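PDB 2D59: hypothetical protein PH1109 from Pyrococcus horikoshii, which is of unknown function but belongs to the CoA-binding domain family, with a Rossmann-like fold built on a parallel beta sheet. Local coordinates for residues D12-R16 and E136-L141. Numbering follows the deposited sequence.
Sequences DEDIR and EHERLL
In this Rossmann-like CoA-binding-family fold, the first turn of helix 12-21 packs against the C-terminal part of helix 133-141. The short axes pass 10.1 Å apart at a signed crossing angle of -113°, with R16 opposite L140 (CA-CA 6.1 Å) and I15 opposite E136 (7.6 Å). D12-R16 and E136-R139 are alpha-helical; phi is -97° at L140 and -123° at L141. L140 (m, t) fills the centre, its CD1 3.4 Å from I15 CG2 and its CD2 3.6 Å from D12 CB. R139 (chi1 p) extends its guanidinium between two carboxylates in hydrogen-bonded salt bridges: NH2 and NH1 donate to D12 OD1 (3.2 Å) and OD2 (3.0 Å), NE and NH1 to E136 OE1 and OE2, each at 2.8 Å. E136 OE2 also forms a salt bridge with R131, widening the network. R16 (t, t, m) lays CG 3.4 Å from L141 CD2, and its NH2 forms a salt bridge with E13 OE1 (2.5 Å). The carbonyl L140 O accepts a hydrogen bond from R16 NE at 3.0 Å and a weak one from R16 NH1 at 3.4 Å.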
ATOM      1  N   ASP A  12     -12.246   8.555  -9.728  1.00 20.96           N
ATOM      2  CA  ASP A  12     -11.773   7.330 -10.357  1.00 21.40           C
ATOM      3  C   ASP A  12     -10.568   7.651 -11.233  1.00 23.70           C
ATOM      4  O   ASP A  12      -9.670   6.829 -11.394  1.00 22.25           O
ATOM      5  CB  ASP A  12     -12.874   6.687 -11.203  1.00 20.22           C
ATOM      6  CG  ASP A  12     -13.896   5.950 -10.362  1.00 23.33           C
ATOM      7  OD1 ASP A  12     -14.831   5.362 -10.943  1.00 26.45           O
ATOM      8  OD2 ASP A  12     -13.762   5.958  -9.121  1.00 24.70           O
ATOM      9  N   GLU A  13     -10.552   8.859 -11.789  1.00 25.87           N
ATOM     10  CA  GLU A  13      -9.459   9.296 -12.649  1.00 27.43           C
ATOM     11  C   GLU A  13      -8.168   9.424 -11.843  1.00 24.94           C
ATOM     12  O   GLU A  13      -7.092   9.042 -12.307  1.00 23.44           O
ATOM     13  CB  GLU A  13      -9.799  10.649 -13.284  1.00 28.73           C
ATOM     14  CG  GLU A  13      -9.260  10.821 -14.690  1.00 44.55           C
ATOM     15  CD  GLU A  13     -10.061  10.037 -15.715  1.00 51.96           C
ATOM     16  OE1 GLU A  13     -10.295   8.831 -15.491  1.00 55.30           O
ATOM     17  OE2 GLU A  13     -10.455  10.624 -16.745  1.00 51.65           O
ATOM     18  N   ASP A  14      -8.283   9.973 -10.637  1.00 21.83           N
ATOM     19  CA  ASP A  14      -7.126  10.145  -9.762  1.00 22.13           C
ATOM     20  C   ASP A  14      -6.531   8.798  -9.389  1.00 22.65           C
ATOM     21  O   ASP A  14      -5.316   8.606  -9.448  1.00 23.63           O
ATOM     22  CB  ASP A  14      -7.514  10.870  -8.470  1.00 23.62           C
ATOM     23  CG  ASP A  14      -7.987  12.292  -8.708  1.00 29.57           C
ATOM     24  OD1 ASP A  14      -7.376  12.998  -9.536  1.00 27.54           O
ATOM     25  OD2 ASP A  14      -8.961  12.708  -8.048  1.00 28.52           O
ATOM     26  N   ILE A  15      -7.394   7.865  -8.997  1.00 23.41           N
ATOM     27  CA  ILE A  15      -6.936   6.537  -8.595  1.00 22.97           C
ATOM     28  C   ILE A  15      -6.279   5.832  -9.764  1.00 22.44           C
ATOM     29  O   ILE A  15      -5.224   5.209  -9.618  1.00 22.16           O
ATOM     30  CB  ILE A  15      -8.104   5.674  -8.043  1.00 24.16           C
ATOM     31  CG1 ILE A  15      -8.545   6.232  -6.691  1.00 27.53           C
ATOM     32  CG2 ILE A  15      -7.664   4.234  -7.831  1.00 23.17           C
ATOM     33  CD1 ILE A  15      -8.848   7.689  -6.695  1.00 39.46           C
ATOM     34  N   ARG A  16      -6.905   5.931 -10.929  1.00 20.02           N
ATOM     35  CA  ARG A  16      -6.373   5.301 -12.127  1.00 20.28           C
ATOM     36  C   ARG A  16      -4.978   5.851 -12.433  1.00 21.60           C
ATOM     37  O   ARG A  16      -4.088   5.114 -12.862  1.00 22.09           O
ATOM     38  CB  ARG A  16      -7.313   5.557 -13.309  1.00 22.60           C
ATOM     39  CG  ARG A  16      -6.914   4.844 -14.580  1.00 27.86           C
ATOM     40  CD  ARG A  16      -7.915   5.086 -15.702  1.00 29.79           C
ATOM     41  NE  ARG A  16      -9.180   4.377 -15.511  1.00 28.74           N
ATOM     42  CZ  ARG A  16     -10.357   4.973 -15.328  1.00 32.13           C
ATOM     43  NH1 ARG A  16     -11.456   4.244 -15.168  1.00 26.94           N
ATOM     44  NH2 ARG A  16     -10.439   6.299 -15.301  1.00 26.85           N
ATOM     45  N   GLU A 136      -9.469  -1.791  -7.096  1.00 16.81           N
ATOM     46  CA  GLU A 136      -9.418  -0.571  -7.897  1.00 16.56           C
ATOM     47  C   GLU A 136      -8.779  -0.835  -9.255  1.00 17.63           C
ATOM     48  O   GLU A 136      -9.261  -0.355 -10.287  1.00 18.12           O
ATOM     49  CB  GLU A 136      -8.637   0.520  -7.155  1.00 15.58           C
ATOM     50  CG  GLU A 136      -9.316   1.050  -5.902  1.00 20.87           C
ATOM     51  CD  GLU A 136     -10.724   1.547  -6.170  1.00 22.58           C
ATOM     52  OE1 GLU A 136     -11.671   0.745  -6.056  1.00 23.94           O
ATOM     53  OE2 GLU A 136     -10.879   2.740  -6.506  1.00 22.98           O
ATOM     54  N   HIS A 137      -7.696  -1.604  -9.266  1.00 14.54           N
ATOM     55  CA  HIS A 137      -7.028  -1.904 -10.520  1.00 17.88           C
ATOM     56  C   HIS A 137      -7.968  -2.668 -11.444  1.00 21.84           C
ATOM     57  O   HIS A 137      -8.120  -2.328 -12.618  1.00 19.76           O
ATOM     58  CB  HIS A 137      -5.755  -2.712 -10.263  1.00 17.87           C
ATOM     59  CG  HIS A 137      -4.907  -2.900 -11.482  1.00 16.93           C
ATOM     60  ND1 HIS A 137      -5.189  -3.841 -12.447  1.00 19.40           N
ATOM     61  CD2 HIS A 137      -3.795  -2.251 -11.901  1.00 16.09           C
ATOM     62  CE1 HIS A 137      -4.286  -3.766 -13.407  1.00 19.00           C
ATOM     63  NE2 HIS A 137      -3.429  -2.809 -13.101  1.00 19.35           N
ATOM     64  N   GLU A 138      -8.616  -3.694 -10.905  1.00 18.51           N
ATOM     65  CA  GLU A 138      -9.543  -4.493 -11.693  1.00 20.17           C
ATOM     66  C   GLU A 138     -10.668  -3.674 -12.316  1.00 22.68           C
ATOM     67  O   GLU A 138     -10.936  -3.792 -13.513  1.00 23.50           O
ATOM     68  CB  GLU A 138     -10.159  -5.599 -10.829  1.00 22.38           C
ATOM     69  CG  GLU A 138      -9.240  -6.779 -10.570  1.00 32.22           C
ATOM     70  CD  GLU A 138      -9.871  -7.818  -9.659  1.00 39.28           C
ATOM     71  OE1 GLU A 138      -9.320  -8.934  -9.556  1.00 43.64           O
ATOM     72  OE2 GLU A 138     -10.913  -7.515  -9.041  1.00 46.10           O
ATOM     73  N   ARG A 139     -11.325  -2.845 -11.512  1.00 21.00           N
ATOM     74  CA  ARG A 139     -12.448  -2.060 -12.020  1.00 19.62           C
ATOM     75  C   ARG A 139     -12.080  -0.824 -12.835  1.00 24.85           C
ATOM     76  O   ARG A 139     -12.858  -0.389 -13.684  1.00 24.83           O
ATOM     77  CB  ARG A 139     -13.375  -1.657 -10.866  1.00 23.87           C
ATOM     78  CG  ARG A 139     -12.886  -0.496 -10.031  1.00 22.85           C
ATOM     79  CD  ARG A 139     -13.839  -0.201  -8.871  1.00 28.93           C
ATOM     80  NE  ARG A 139     -13.445   1.016  -8.169  1.00 27.22           N
ATOM     81  CZ  ARG A 139     -13.706   2.247  -8.598  1.00 19.51           C
ATOM     82  NH1 ARG A 139     -13.292   3.296  -7.899  1.00 24.04           N
ATOM     83  NH2 ARG A 139     -14.409   2.432  -9.709  1.00 29.25           N
ATOM     84  N   LEU A 140     -10.899  -0.263 -12.599  1.00 21.06           N
ATOM     85  CA  LEU A 140     -10.490   0.936 -13.325  1.00 22.49           C
ATOM     86  C   LEU A 140      -9.591   0.687 -14.527  1.00 22.88           C
ATOM     87  O   LEU A 140      -9.623   1.451 -15.495  1.00 24.43           O
ATOM     88  CB  LEU A 140      -9.797   1.913 -12.374  1.00 20.39           C
ATOM     89  CG  LEU A 140     -10.656   2.443 -11.223  1.00 22.35           C
ATOM     90  CD1 LEU A 140      -9.788   3.241 -10.259  1.00 20.79           C
ATOM     91  CD2 LEU A 140     -11.779   3.307 -11.775  1.00 27.67           C
ATOM     92  N   LEU A 141      -8.792  -0.373 -14.476  1.00 22.00           N
ATOM     93  CA  LEU A 141      -7.875  -0.677 -15.569  1.00 21.76           C
ATOM     94  C   LEU A 141      -8.076  -2.064 -16.177  1.00 27.97           C
ATOM     95  O   LEU A 141      -7.504  -2.378 -17.223  1.00 28.70           O
ATOM     96  CB  LEU A 141      -6.432  -0.533 -15.077  1.00 20.03           C
ATOM     97  CG  LEU A 141      -6.003   0.859 -14.597  1.00 19.69           C
ATOM     98  CD1 LEU A 141      -4.665   0.782 -13.878  1.00 27.78           C
ATOM     99  CD2 LEU A 141      -5.914   1.803 -15.794  1.00 22.27           C
TER